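Local structure of xylulose kinase (Bifidobacterium adolescentis ATCC 15703, 3I8B) at residues 414-417 and 418-421. The protein probably phosphorylates D-xylulose to D-xylulose 5-phosphate at the expense of ATP, as a member of the FGGY carbohydrate kinase family. Numbering follows the deposited sequence.
Sequences CLEL and IRSL
The carbonyl oxygen of L417 receives two donors from the following residues: S420 OG at 2.6 Å and, by a weaker bond, L421 N at 3.2 Å; L421 N also bonds I418 O, at 2.9 Å. The serine hydroxyl reaches L417 O because chi1 of 86° swings OG back along the helix; its CB and the CG of L421 also pack against this oxygen. Two residues earlier the main chain is regular, with R419 N bonded almost straight to L415 O (2.9 Å, 171°). On the outer side, E416 bends at chi2 and brings OE2 to the edge of the R419 guanidinium, 2.9 Å from NH1. This i to i+3 salt bridge includes a hydrogen bond that is weak because its angle at the hydrogen is poor; the two planes lie 38° apart. OE2 has its stronger partner in R412, a second salt bridge. R419 runs out extended, its CG beside L415 O, and gives NH2 to the carbonyl of I425. A leucine in its place would probably leave that carbonyl without this donor and cost E416 one of its two salt bridges. C414 and I418 touch strands 297-301 and 324-330; this is the C-terminal end of helix 396-420, packed on the sheet of the actin-like C-terminal FGGY domain.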
ATOM      1  N   CYS A 414      10.680  11.769  -5.419  1.00 17.27           N
ATOM      2  CA  CYS A 414      10.034  11.055  -4.323  1.00 17.41           C
ATOM      3  C   CYS A 414      11.023  10.676  -3.217  1.00 16.13           C
ATOM      4  O   CYS A 414      10.742  10.845  -2.035  1.00 17.35           O
ATOM      5  CB  CYS A 414       9.313   9.813  -4.847  1.00 15.74           C
ATOM      6  SG  CYS A 414       7.783  10.205  -5.739  1.00 20.69           S
ATOM      7  N   LEU A 415      12.180  10.155  -3.601  1.00 19.29           N
ATOM      8  CA  LEU A 415      13.199   9.797  -2.614  1.00 18.42           C
ATOM      9  C   LEU A 415      13.614  11.025  -1.788  1.00 19.39           C
ATOM     10  O   LEU A 415      13.762  10.949  -0.565  1.00 15.73           O
ATOM     11  CB  LEU A 415      14.409   9.165  -3.304  1.00 17.71           C
ATOM     12  CG  LEU A 415      14.389   7.660  -3.598  1.00 22.13           C
ATOM     13  CD1 LEU A 415      13.037   7.178  -4.097  1.00 18.39           C
ATOM     14  CD2 LEU A 415      15.510   7.292  -4.582  1.00 20.79           C
ATOM     15  N   GLU A 416      13.776  12.167  -2.456  1.00 16.98           N
ATOM     16  CA  GLU A 416      14.187  13.390  -1.776  1.00 14.10           C
ATOM     17  C   GLU A 416      13.105  13.908  -0.837  1.00 19.29           C
ATOM     18  O   GLU A 416      13.400  14.432   0.234  1.00 18.21           O
ATOM     19  CB  GLU A 416      14.544  14.465  -2.799  1.00 21.16           C
ATOM     20  CG  GLU A 416      15.750  14.097  -3.634  1.00 19.85           C
ATOM     21  CD  GLU A 416      16.951  13.786  -2.774  1.00 19.27           C
ATOM     22  OE1 GLU A 416      17.016  14.318  -1.647  1.00 23.12           O
ATOM     23  OE2 GLU A 416      17.822  13.010  -3.216  1.00 19.81           O
ATOM     24  N   LEU A 417      11.850  13.774  -1.249  1.00 16.66           N
ATOM     25  CA  LEU A 417      10.745  14.175  -0.394  1.00 17.05           C
ATOM     26  C   LEU A 417      10.675  13.286   0.855  1.00 17.05           C
ATOM     27  O   LEU A 417      10.508  13.778   1.979  1.00 17.50           O
ATOM     28  CB  LEU A 417       9.446  14.102  -1.169  1.00 15.55           C
ATOM     29  CG  LEU A 417       8.178  14.552  -0.458  1.00 17.78           C
ATOM     30  CD1 LEU A 417       8.295  15.990  -0.001  1.00 22.21           C
ATOM     31  CD2 LEU A 417       7.000  14.387  -1.397  1.00 15.95           C
ATOM     32  N   ILE A 418      10.800  11.975   0.666  1.00 15.92           N
ATOM     33  CA  ILE A 418      10.794  11.060   1.811  1.00 14.73           C
ATOM     34  C   ILE A 418      11.954  11.370   2.753  1.00 13.61           C
ATOM     35  O   ILE A 418      11.764  11.481   3.959  1.00 17.15           O
ATOM     36  CB  ILE A 418      10.794   9.581   1.376  1.00 15.37           C
ATOM     37  CG1 ILE A 418       9.441   9.244   0.741  1.00 13.97           C
ATOM     38  CG2 ILE A 418      11.104   8.666   2.581  1.00 15.72           C
ATOM     39  CD1 ILE A 418       9.354   7.883   0.058  1.00 17.23           C
ATOM     40  N   ARG A 419      13.147  11.552   2.198  1.00 15.35           N
ATOM     41  CA  ARG A 419      14.292  11.997   2.985  1.00 15.86           C
ATOM     42  C   ARG A 419      13.997  13.266   3.778  1.00 16.46           C
ATOM     43  O   ARG A 419      14.408  13.395   4.932  1.00 15.78           O
ATOM     44  CB  ARG A 419      15.517  12.219   2.091  1.00 16.38           C
ATOM     45  CG  ARG A 419      16.075  10.969   1.470  1.00 17.12           C
ATOM     46  CD  ARG A 419      17.345  11.275   0.686  1.00 20.04           C
ATOM     47  NE  ARG A 419      18.070  10.065   0.323  1.00 21.09           N
ATOM     48  CZ  ARG A 419      18.352   9.699  -0.922  1.00 20.12           C
ATOM     49  NH1 ARG A 419      17.978  10.453  -1.947  1.00 20.69           N
ATOM     50  NH2 ARG A 419      19.019   8.577  -1.141  1.00 22.07           N
ATOM     51  N   SER A 420      13.263  14.194   3.162  1.00 18.29           N
ATOM     52  CA  SER A 420      12.946  15.469   3.795  1.00 18.74           C
ATOM     53  C   SER A 420      12.023  15.293   5.002  1.00 19.87           C
ATOM     54  O   SER A 420      11.954  16.167   5.869  1.00 17.80           O
ATOM     55  CB  SER A 420      12.319  16.440   2.786  1.00 19.48           C
ATOM     56  OG  SER A 420      10.916  16.246   2.702  1.00 21.18           O
ATOM     57  N   LEU A 421      11.329  14.160   5.060  1.00 18.42           N
ATOM     58  CA  LEU A 421      10.485  13.831   6.214  1.00 17.81           C
ATOM     59  C   LEU A 421      11.302  13.221   7.363  1.00 19.68           C
ATOM     60  O   LEU A 421      10.746  12.783   8.370  1.00 18.72           O
ATOM     61  CB  LEU A 421       9.362  12.867   5.807  1.00 18.06           C
ATOM     62  CG  LEU A 421       8.503  13.284   4.612  1.00 22.46           C
ATOM     63  CD1 LEU A 421       7.451  12.223   4.306  1.00 18.62           C
ATOM     64  CD2 LEU A 421       7.848  14.651   4.834  1.00 16.43           C
TER